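Local coordinates for peptidoglycan D,D-transpeptidase MrdA (Pseudomonas aeruginosa, PDB 7KIS), which probably cross-links the peptide stems of peptidoglycan as a penicillin-binding transpeptidase, and here binds the diazabicyclooctane inhibitor WCK 5153, at residues 349-354 with 383-388; 328-333 with 448-453; 353-358 with 389-394. One frame throughout, in Å; residues are numbered along the deposited sequence.

Interaction 1 (349-354 with 383-388); sequences VFDPGY and RSNDTY. With C9D ((2S,5R)-1-formyl-N'-[(3R)-pyrrolidine-3-carbonyl]-5-[(sulfooxy)amino]piperidine-2-carbohydrazide), chain C.
Asp351 and Asn385 reach toward each other tip to tip, joining the short strand 349-351 to the second active-site motif of penicillin-binding transpeptidases, which reads Ser384-Asn385-Asp386 here. The carboxylate and amide planes are turned 79° apart. ND2 of Asn385 donates to OD2 of Asp351 over 2.6 Å; the oxygen lies in the amide plane, but the nitrogen stands well above the carboxylate plane, 67° out of it. OD2 also accepts from Asp372 N and ND2 also donates to Asp372 OD2, so each of the two has a second partner in Asp372. CG of Asn385 is anti to its backbone N (chi1 -170°), and the outer end of the amide does two jobs: while ND2 faces the strand, OD1 caps the helix that follows, accepting from Tyr388 N at 3.0 Å. Asn385 is thus the N-cap of helix 386-396, just after Ser384 ends the preceding helix in a Schellman motif.

Thr387 crosses Asp351 at about a right angle, with OG1 3.1 Å from Asp351 OD1. OD1 closes an Asx turn, taking the N-H of Gly353 from above the carboxylate plane. CG2 of Thr387 lies 3.4 Å from Tyr354 O, a methyl against the backbone carbonyl where strand 354-355 begins. At the start of strand 349-351, Val349 CB approaches the Tyr388 ring obliquely, at 4.4 Å from CD2, an apolar end to a mainly polar contact.

The motif's other two side chains belong to the pocket. Ser384 OG has the inhibitor carbon CAM 3.6 Å away. Asp386 OD2 accepts from Trp367 N and, weakly, from the inhibitor nitrogen NAO at 2.5 Å.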
loop_
_atom_site.group_PDB
_atom_site.type_symbol
_atom_site.label_atom_id
_atom_site.label_comp_id
_atom_site.label_asym_id
_atom_site.label_seq_id
_atom_site.Cartn_x
_atom_site.Cartn_y
_atom_site.Cartn_z
ATOM N N VAL A 349 -25.383 8.434 18.136
ATOM C CA VAL A 349 -24.513 8.963 19.182
ATOM C C VAL A 349 -24.527 10.481 19.050
ATOM O O VAL A 349 -24.233 11.012 17.975
ATOM C CB VAL A 349 -23.073 8.428 19.077
ATOM C CG1 VAL A 349 -22.112 9.331 19.836
ATOM C CG2 VAL A 349 -22.992 7.002 19.602
ATOM N N PHE A 350 -24.874 11.179 20.129
ATOM C CA PHE A 350 -24.850 12.636 20.110
ATOM C C PHE A 350 -23.422 13.142 20.250
ATOM O O PHE A 350 -22.694 12.733 21.159
ATOM C CB PHE A 350 -25.716 13.222 21.223
ATOM C CG PHE A 350 -25.949 14.700 21.086
ATOM C CD1 PHE A 350 -26.836 15.189 20.140
ATOM C CD2 PHE A 350 -25.270 15.601 21.888
ATOM C CE1 PHE A 350 -27.049 16.548 20.004
ATOM C CE2 PHE A 350 -25.478 16.961 21.758
ATOM C CZ PHE A 350 -26.369 17.434 20.813
ATOM N N ASP A 351 -23.025 14.029 19.341
ATOM C CA ASP A 351 -21.678 14.589 19.330
ATOM C C ASP A 351 -21.722 16.027 19.826
ATOM O O ASP A 351 -22.063 16.940 19.058
ATOM C CB ASP A 351 -21.084 14.522 17.919
ATOM C CG ASP A 351 -19.795 15.309 17.787
ATOM O OD1 ASP A 351 -19.030 15.382 18.772
ATOM O OD2 ASP A 351 -19.544 15.853 16.691
ATOM N N PRO A 352 -21.405 16.285 21.096
ATOM C CA PRO A 352 -21.303 17.663 21.584
ATOM C C PRO A 352 -19.982 18.344 21.263
ATOM O O PRO A 352 -19.757 19.464 21.726
ATOM C CB PRO A 352 -21.466 17.488 23.101
ATOM C CG PRO A 352 -20.859 16.155 23.373
ATOM C CD PRO A 352 -21.130 15.300 22.158
ATOM N N GLY A 353 -19.112 17.696 20.491
ATOM C CA GLY A 353 -17.789 18.207 20.214
ATOM C C GLY A 353 -16.682 17.548 21.004
ATOM O O GLY A 353 -15.524 17.967 20.880
ATOM N N TYR A 354 -16.996 16.531 21.802
ATOM C CA TYR A 354 -16.020 15.866 22.654
ATOM C C TYR A 354 -16.620 14.548 23.123
ATOM O O TYR A 354 -17.818 14.298 22.967
ATOM C CB TYR A 354 -15.632 16.740 23.850
ATOM C CG TYR A 354 -16.826 17.285 24.604
ATOM C CD1 TYR A 354 -17.340 18.543 24.314
ATOM C CD2 TYR A 354 -17.445 16.539 25.600
ATOM C CE1 TYR A 354 -18.433 19.042 24.997
ATOM C CE2 TYR A 354 -18.539 17.030 26.286
ATOM C CZ TYR A 354 -19.028 18.283 25.982
ATOM O OH TYR A 354 -20.115 18.778 26.664
ATOM N N ARG A 383 -18.527 12.445 7.456
ATOM C CA ARG A 383 -18.036 13.591 8.202
ATOM C C ARG A 383 -16.797 13.273 9.025
ATOM O O ARG A 383 -16.206 14.190 9.602
ATOM C CB ARG A 383 -19.129 14.147 9.126
ATOM C CG ARG A 383 -20.224 14.901 8.393
ATOM C CD ARG A 383 -20.413 16.301 8.954
ATOM N NE ARG A 383 -19.172 17.070 8.955
ATOM C CZ ARG A 383 -18.703 17.735 7.904
ATOM N NH1 ARG A 383 -19.369 17.727 6.758
ATOM N NH2 ARG A 383 -17.565 18.409 7.998
ATOM N N SER A 384 -16.379 12.012 9.063
ATOM C CA SER A 384 -15.277 11.537 9.898
ATOM C C SER A 384 -15.357 12.129 11.305
ATOM O O SER A 384 -14.476 12.859 11.762
ATOM C CB SER A 384 -13.933 11.855 9.247
ATOM O OG SER A 384 -12.870 11.259 9.974
ATOM N N ASN A 385 -16.430 11.774 12.003
ATOM C CA ASN A 385 -16.613 12.218 13.375
ATOM C C ASN A 385 -15.734 11.386 14.302
ATOM O O ASN A 385 -15.685 10.158 14.188
ATOM C CB ASN A 385 -18.084 12.104 13.775
ATOM C CG ASN A 385 -18.381 12.782 15.100
ATOM O OD1 ASN A 385 -18.252 12.171 16.162
ATOM N ND2 ASN A 385 -18.775 14.051 15.047
ATOM N N ASP A 386 -15.035 12.054 15.220
ATOM C CA ASP A 386 -14.145 11.333 16.121
ATOM C C ASP A 386 -14.883 10.769 17.328
ATOM O O ASP A 386 -14.525 9.692 17.815
ATOM C CB ASP A 386 -13.000 12.239 16.580
ATOM C CG ASP A 386 -12.149 12.738 15.425
ATOM O OD1 ASP A 386 -11.785 11.919 14.557
ATOM O OD2 ASP A 386 -11.849 13.949 15.383
ATOM N N THR A 387 -15.904 11.474 17.821
ATOM C CA THR A 387 -16.614 11.015 19.012
ATOM C C THR A 387 -17.342 9.702 18.753
ATOM O O THR A 387 -17.423 8.847 19.643
ATOM C CB THR A 387 -17.592 12.089 19.489
ATOM O OG1 THR A 387 -18.525 12.389 18.444
ATOM C CG2 THR A 387 -16.839 13.353 19.865
ATOM N N TYR A 388 -17.886 9.528 17.544
ATOM C CA TYR A 388 -18.542 8.270 17.200
ATOM C C TYR A 388 -17.582 7.096 17.334
ATOM O O TYR A 388 -17.946 6.044 17.872
ATOM C CB TYR A 388 -19.105 8.348 15.780
ATOM C CG TYR A 388 -19.809 7.093 15.295
ATOM C CD1 TYR A 388 -19.091 6.024 14.769
ATOM C CD2 TYR A 388 -21.192 6.991 15.339
ATOM C CE1 TYR A 388 -19.729 4.885 14.319
ATOM C CE2 TYR A 388 -21.840 5.854 14.889
ATOM C CZ TYR A 388 -21.103 4.805 14.379
ATOM O OH TYR A 388 -21.742 3.671 13.930
HETATM O OAF C9D C . -9.523 15.168 4.769
HETATM S SAY C9D C . -9.951 15.614 6.158
HETATM O OAD C9D C . -9.226 16.881 6.560
HETATM O OAE C9D C . -11.429 15.863 5.955
HETATM O OAR C9D C . -9.687 14.389 7.304
HETATM N NAQ C9D C . -10.766 14.427 8.251
HETATM C CAU C9D C . -10.258 14.869 9.614
HETATM C CAJ C9D C . -8.872 15.376 9.473
HETATM C CB C9D C . -8.225 15.657 10.771
HETATM C CAM C9D C . -10.382 13.712 10.606
HETATM N N C9D C . -9.073 13.315 11.250
HETATM C CAG C9D C . -8.541 11.975 10.996
HETATM O OAA C9D C . -7.364 11.811 10.922
HETATM C CA C9D C . -8.098 14.405 11.634
HETATM C C C9D C . -8.310 14.813 13.083
HETATM O O C9D C . -7.673 15.704 13.527
HETATM N NAP C9D C . -9.304 14.126 13.942
HETATM N NAO C9D C . -9.430 14.586 15.280
HETATM C CAS C9D C . -8.301 14.467 16.203
HETATM O OAB C9D C . -7.279 13.976 15.847
HETATM C CAV C9D C . -8.446 15.005 17.679
HETATM C CAI C9D C . -9.144 16.409 17.610
HETATM C CAH C9D C . -7.995 17.462 17.905
HETATM N NAN C9D C . -7.105 16.785 18.658
HETATM C CAL C9D C . -7.204 15.212 18.197
#

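Interaction 2 (328-333 with 448-453). With C9D ((2S,5R)-1-formyl-N'-[(3R)-pyrrolidine-3-carbonyl]-5-[(sulfooxy)amino]piperidine-2-carbohydrazide), chain C.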
loop_
_atom_site.group_PDB
_atom_site.type_symbol
_atom_site.label_atom_id
_atom_site.label_comp_id
_atom_site.label_asym_id
_atom_site.label_seq_id
_atom_site.Cartn_x
_atom_site.Cartn_y
_atom_site.Cartn_z
ATOM N N THR A 328 -8.319 7.321 8.158
ATOM C CA THR A 328 -8.569 6.374 7.077
ATOM C C THR A 328 -9.012 5.003 7.582
ATOM O O THR A 328 -9.674 4.272 6.839
ATOM C CB THR A 328 -7.318 6.227 6.207
ATOM O OG1 THR A 328 -6.259 5.643 6.977
ATOM C CG2 THR A 328 -6.868 7.586 5.687
ATOM N N VAL A 329 -8.668 4.637 8.822
ATOM C CA VAL A 329 -9.063 3.337 9.365
ATOM C C VAL A 329 -10.516 3.271 9.798
ATOM O O VAL A 329 -11.018 2.171 10.064
ATOM C CB VAL A 329 -8.230 2.927 10.591
ATOM C CG1 VAL A 329 -6.783 2.742 10.207
ATOM C CG2 VAL A 329 -8.385 3.958 11.690
ATOM N N LYS A 330 -11.195 4.411 9.907
ATOM C CA LYS A 330 -12.528 4.443 10.503
ATOM C C LYS A 330 -13.530 3.486 9.860
ATOM O O LYS A 330 -14.354 2.924 10.601
ATOM C CB LYS A 330 -13.053 5.885 10.483
ATOM C CG LYS A 330 -12.380 6.782 11.511
ATOM C CD LYS A 330 -12.734 8.246 11.310
ATOM C CE LYS A 330 -12.077 9.115 12.371
ATOM N NZ LYS A 330 -12.740 10.441 12.500
ATOM N N PRO A 331 -13.539 3.258 8.540
ATOM C CA PRO A 331 -14.425 2.206 8.011
ATOM C C PRO A 331 -14.151 0.839 8.617
ATOM O O PRO A 331 -15.092 0.131 8.999
ATOM C CB PRO A 331 -14.135 2.241 6.504
ATOM C CG PRO A 331 -13.691 3.631 6.247
ATOM C CD PRO A 331 -12.889 4.011 7.452
ATOM N N ALA A 332 -12.879 0.446 8.714
ATOM C CA ALA A 332 -12.544 -0.846 9.301
ATOM C C ALA A 332 -12.893 -0.887 10.784
ATOM O O ALA A 332 -13.332 -1.925 11.296
ATOM C CB ALA A 332 -11.063 -1.153 9.087
ATOM N N VAL A 333 -12.707 0.230 11.491
ATOM C CA VAL A 333 -13.094 0.286 12.897
ATOM C C VAL A 333 -14.604 0.153 13.037
ATOM O O VAL A 333 -15.100 -0.520 13.948
ATOM C CB VAL A 333 -12.576 1.587 13.538
ATOM C CG1 VAL A 333 -12.950 1.645 15.011
ATOM C CG2 VAL A 333 -11.071 1.702 13.360
ATOM N N LEU A 448 -7.110 4.950 19.258
ATOM C CA LEU A 448 -7.007 3.940 18.211
ATOM C C LEU A 448 -8.273 3.877 17.368
ATOM O O LEU A 448 -8.210 3.522 16.185
ATOM C CB LEU A 448 -6.709 2.575 18.829
ATOM C CG LEU A 448 -5.226 2.253 19.010
ATOM C CD1 LEU A 448 -5.053 0.991 19.829
ATOM C CD2 LEU A 448 -4.548 2.111 17.660
ATOM N N GLY A 449 -9.426 4.210 17.954
ATOM C CA GLY A 449 -10.667 4.211 17.202
ATOM C C GLY A 449 -10.667 5.174 16.033
ATOM O O GLY A 449 -11.445 4.993 15.091
ATOM N N ILE A 450 -9.810 6.189 16.070
ATOM C CA ILE A 450 -9.656 7.122 14.965
ATOM C C ILE A 450 -8.271 6.997 14.329
ATOM O O ILE A 450 -7.833 7.896 13.614
ATOM C CB ILE A 450 -9.949 8.566 15.405
ATOM C CG1 ILE A 450 -8.951 9.027 16.465
ATOM C CG2 ILE A 450 -11.374 8.684 15.929
ATOM C CD1 ILE A 450 -9.051 10.502 16.776
ATOM N N GLY A 451 -7.572 5.894 14.593
ATOM C CA GLY A 451 -6.317 5.603 13.928
ATOM C C GLY A 451 -5.113 6.371 14.424
ATOM O O GLY A 451 -4.333 6.888 13.619
ATOM N N GLN A 452 -4.941 6.453 15.743
ATOM C CA GLN A 452 -3.787 7.153 16.292
ATOM C C GLN A 452 -3.067 6.318 17.341
ATOM O O GLN A 452 -3.120 5.084 17.308
ATOM C CB GLN A 452 -4.214 8.497 16.884
ATOM C CG GLN A 452 -4.035 9.658 15.927
ATOM C CD GLN A 452 -5.187 10.635 15.970
ATOM O OE1 GLN A 452 -5.904 10.721 16.967
ATOM N NE2 GLN A 452 -5.376 11.377 14.886
ATOM N N GLY A 453 -2.390 6.982 18.273
ATOM C CA GLY A 453 -1.603 6.287 19.269
ATOM C C GLY A 453 -0.294 5.777 18.705
ATOM O O GLY A 453 0.360 6.467 17.918
HETATM O OAF C9D C . -9.523 15.168 4.769
HETATM S SAY C9D C . -9.951 15.614 6.158
HETATM O OAD C9D C . -9.226 16.881 6.560
HETATM O OAE C9D C . -11.429 15.863 5.955
HETATM O OAR C9D C . -9.687 14.389 7.304
HETATM N NAQ C9D C . -10.766 14.427 8.251
HETATM C CAU C9D C . -10.258 14.869 9.614
HETATM C CAJ C9D C . -8.872 15.376 9.473
HETATM C CB C9D C . -8.225 15.657 10.771
HETATM C CAM C9D C . -10.382 13.712 10.606
HETATM N N C9D C . -9.073 13.315 11.250
HETATM C CAG C9D C . -8.541 11.975 10.996
HETATM O OAA C9D C . -7.364 11.811 10.922
HETATM C CA C9D C . -8.098 14.405 11.634
HETATM C C C9D C . -8.310 14.813 13.083
HETATM O O C9D C . -7.673 15.704 13.527
HETATM N NAP C9D C . -9.304 14.126 13.942
HETATM N NAO C9D C . -9.430 14.586 15.280
HETATM C CAS C9D C . -8.301 14.467 16.203
HETATM O OAB C9D C . -7.279 13.976 15.847
HETATM C CAV C9D C . -8.446 15.005 17.679
HETATM C CAI C9D C . -9.144 16.409 17.610
HETATM C CAH C9D C . -7.995 17.462 17.905
HETATM N NAN C9D C . -7.105 16.785 18.658
HETATM C CAL C9D C . -7.204 15.212 18.197
#
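Val329 sets its CG2 methyl against Gly451, 3.5 Å from CA, where the SxxK motif, which opens with the predicted acylation site Ser327 and closes with Lys330, meets the end of helix 443-449. The methyl is aimed there because CG2 sits between the backbone N and the carbonyl carbon. Gly451 (phi 77°) is the C-prime residue of a Schellman motif that ends the helix, its N bonded to Leu448 O.

One turn on, Val333 straddles a carbonyl: CG1 and CG2 each lie 3.7 Å from Gly449 O. Between the two valines comes Lys330, whose CG is anti to the carbonyl carbon (chi1 -74°) and whose chain is extended beyond it. It runs beside Ile450, pointing the same way, with CE 3.7 Å from Ile450 CG2. CD1 of Ile450 comes within 4.0 Å of the inhibitor oxygen OAB, to which Gln452 NE2 donates a weak hydrogen bond.

No hydrogen bond links the two segments. The Lys330 methylenes meet Ile450 by apolar contact alone, while on the Ser384-Asn385-Asp386 motif NZ hydrogen-bonds Ser384 OG and salt-bridges Asp386 OD1. The contact is thus apolar along the lysine shaft and polar only at its tip, directed into the active site.

Interaction 3 (353-358 with 389-394); sequences GYYQLP and FYDLAH
Tyr355 lays one face of its ring on the backbone of helix 386-396, with Asp391 N 4.3 Å above the ring centre and the carbonyl carbon of Tyr390 offset toward the rim. This is the close-packed part. CG of Tyr355 is anti to its backbone N (chi1 174°), and the ring slides past Tyr390 in the opposite direction, CD1 touching Tyr390 CB at 3.7 Å. Asp391 crosses the ring at about a right angle, its OD1 3.7 Å from Tyr355 CE2, while OD2 forms a salt bridge with Lys395.

Toward the solvent side the contact passes to partly exposed His394 and exposed Pro358, with point contacts in place of a ring laid on backbone. Tyr355 OH reaches the imidazole obliquely, 3.2 Å from CD2. Leu357 CB lies over one face of that ring, and Pro358 meets it tip to tip, CD 3.4 Å from NE2. No hydrogen bond crosses between the two segments; the contact is van der Waals packing.

Strand 354-355 pairs antiparallel with 364-365, its Tyr355 bonded by backbone to Tyr364. Leu446 of helix 443-449 touches Tyr355, Leu357, Tyr390 and His394, side chains of both segments, while Tyr390 turns on to Ile450 and the inhibitor.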
loop_
_atom_site.group_PDB
_atom_site.type_symbol
_atom_site.label_atom_id
_atom_site.label_comp_id
_atom_site.label_asym_id
_atom_site.label_seq_id
_atom_site.Cartn_x
_atom_site.Cartn_y
_atom_site.Cartn_z
ATOM N N GLY A 353 -19.112 17.696 20.491
ATOM C CA GLY A 353 -17.789 18.207 20.214
ATOM C C GLY A 353 -16.682 17.548 21.004
ATOM O O GLY A 353 -15.524 17.967 20.880
ATOM N N TYR A 354 -16.996 16.531 21.802
ATOM C CA TYR A 354 -16.020 15.866 22.654
ATOM C C TYR A 354 -16.620 14.548 23.123
ATOM O O TYR A 354 -17.818 14.298 22.967
ATOM C CB TYR A 354 -15.632 16.740 23.850
ATOM C CG TYR A 354 -16.826 17.285 24.604
ATOM C CD1 TYR A 354 -17.340 18.543 24.314
ATOM C CD2 TYR A 354 -17.445 16.539 25.600
ATOM C CE1 TYR A 354 -18.433 19.042 24.997
ATOM C CE2 TYR A 354 -18.539 17.030 26.286
ATOM C CZ TYR A 354 -19.028 18.283 25.982
ATOM O OH TYR A 354 -20.115 18.778 26.664
ATOM N N TYR A 355 -15.769 13.707 23.705
ATOM C CA TYR A 355 -16.199 12.451 24.300
ATOM C C TYR A 355 -15.456 12.222 25.607
ATOM O O TYR A 355 -14.246 12.453 25.691
ATOM C CB TYR A 355 -15.962 11.257 23.366
ATOM C CG TYR A 355 -16.261 9.924 24.021
ATOM C CD1 TYR A 355 -15.237 9.117 24.502
ATOM C CD2 TYR A 355 -17.570 9.481 24.170
ATOM C CE1 TYR A 355 -15.508 7.903 25.106
ATOM C CE2 TYR A 355 -17.849 8.268 24.774
ATOM C CZ TYR A 355 -16.815 7.484 25.240
ATOM O OH TYR A 355 -17.086 6.275 25.840
ATOM N N GLN A 356 -16.187 11.771 26.623
ATOM C CA GLN A 356 -15.615 11.438 27.920
ATOM C C GLN A 356 -15.968 9.998 28.256
ATOM O O GLN A 356 -17.130 9.597 28.128
ATOM C CB GLN A 356 -16.144 12.362 29.020
ATOM C CG GLN A 356 -15.811 13.828 28.849
ATOM C CD GLN A 356 -16.525 14.700 29.864
ATOM O OE1 GLN A 356 -17.746 14.635 30.004
ATOM N NE2 GLN A 356 -15.764 15.515 30.586
ATOM N N LEU A 357 -14.973 9.224 28.682
ATOM C CA LEU A 357 -15.263 7.896 29.191
ATOM C C LEU A 357 -15.905 8.024 30.572
ATOM O O LEU A 357 -15.643 8.989 31.296
ATOM C CB LEU A 357 -13.997 7.040 29.242
ATOM C CG LEU A 357 -12.747 7.534 29.966
ATOM C CD1 LEU A 357 -12.712 6.994 31.377
ATOM C CD2 LEU A 357 -11.508 7.097 29.207
ATOM N N PRO A 358 -16.772 7.078 30.958
ATOM C CA PRO A 358 -17.597 7.291 32.159
ATOM C C PRO A 358 -16.846 7.390 33.479
ATOM O O PRO A 358 -17.486 7.459 34.535
ATOM C CB PRO A 358 -18.513 6.060 32.170
ATOM C CG PRO A 358 -18.498 5.545 30.767
ATOM C CD PRO A 358 -17.123 5.831 30.259
ATOM N N PHE A 389 -16.352 7.257 16.847
ATOM C CA PHE A 389 -15.369 6.187 16.935
ATOM C C PHE A 389 -14.640 6.182 18.271
ATOM O O PHE A 389 -14.112 5.137 18.667
ATOM C CB PHE A 389 -14.382 6.294 15.771
ATOM C CG PHE A 389 -15.030 6.138 14.423
ATOM C CD1 PHE A 389 -15.536 7.237 13.753
ATOM C CD2 PHE A 389 -15.154 4.889 13.839
ATOM C CE1 PHE A 389 -16.142 7.100 12.518
ATOM C CE2 PHE A 389 -15.760 4.745 12.605
ATOM C CZ PHE A 389 -16.255 5.852 11.944
ATOM N N TYR A 390 -14.591 7.323 18.965
ATOM C CA TYR A 390 -14.234 7.308 20.379
ATOM C C TYR A 390 -15.185 6.405 21.153
ATOM O O TYR A 390 -14.758 5.554 21.942
ATOM C CB TYR A 390 -14.275 8.727 20.950
ATOM C CG TYR A 390 -13.129 9.628 20.545
ATOM C CD1 TYR A 390 -11.878 9.109 20.235
ATOM C CD2 TYR A 390 -13.300 11.006 20.486
ATOM C CE1 TYR A 390 -10.832 9.941 19.871
ATOM C CE2 TYR A 390 -12.264 11.842 20.123
ATOM C CZ TYR A 390 -11.033 11.308 19.817
ATOM O OH TYR A 390 -10.002 12.146 19.455
ATOM N N ASP A 391 -16.490 6.583 20.931
ATOM C CA ASP A 391 -17.496 5.782 21.618
ATOM C C ASP A 391 -17.472 4.332 21.144
ATOM O O ASP A 391 -17.656 3.410 21.947
ATOM C CB ASP A 391 -18.877 6.400 21.402
ATOM C CG ASP A 391 -19.984 5.603 22.055
ATOM O OD1 ASP A 391 -20.170 5.734 23.283
ATOM O OD2 ASP A 391 -20.675 4.850 21.338
ATOM N N LEU A 392 -17.251 4.112 19.846
ATOM C CA LEU A 392 -17.223 2.750 19.320
ATOM C C LEU A 392 -16.039 1.970 19.881
ATOM O O LEU A 392 -16.189 0.821 20.310
ATOM C CB LEU A 392 -17.175 2.778 17.792
ATOM C CG LEU A 392 -17.415 1.463 17.044
ATOM C CD1 LEU A 392 -18.162 1.719 15.743
ATOM C CD2 LEU A 392 -16.108 0.732 16.771
ATOM N N ALA A 393 -14.851 2.581 19.878
ATOM C CA ALA A 393 -13.666 1.898 20.388
ATOM C C ALA A 393 -13.796 1.592 21.874
ATOM O O ALA A 393 -13.245 0.593 22.352
ATOM C CB ALA A 393 -12.417 2.737 20.126
ATOM N N HIS A 394 -14.506 2.441 22.618
ATOM C CA HIS A 394 -14.689 2.201 24.045
ATOM C C HIS A 394 -15.527 0.952 24.285
ATOM O O HIS A 394 -15.107 0.041 25.008
ATOM C CB HIS A 394 -15.339 3.422 24.699
ATOM C CG HIS A 394 -15.353 3.367 26.195
ATOM N ND1 HIS A 394 -14.206 3.219 26.945
ATOM C CD2 HIS A 394 -16.375 3.439 27.080
ATOM C CE1 HIS A 394 -14.521 3.203 28.228
ATOM N NE2 HIS A 394 -15.831 3.335 28.337
#

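In the fold
Helix 386-396 carries two of the three contacts. Its N-terminal end holds interaction 1, a buried and largely polar joint; the next turns hold interaction 3, partly buried and without hydrogen bonds between its segments. The two share Gly353 and Tyr354, so one continuous chain segment follows the helix from cap to flank. Interaction 2, wholly buried and likewise without hydrogen bonds between its segments, does not use that helix but abuts it: Phe389 CB lies 3.3 Å from Gly449 O, and Lys330 meets the motif of interaction 1. All three contacts hold a residue of the inhibitor pocket, Tyr390 in the case of interaction 3, which alone extends to an exposed residue, Pro358.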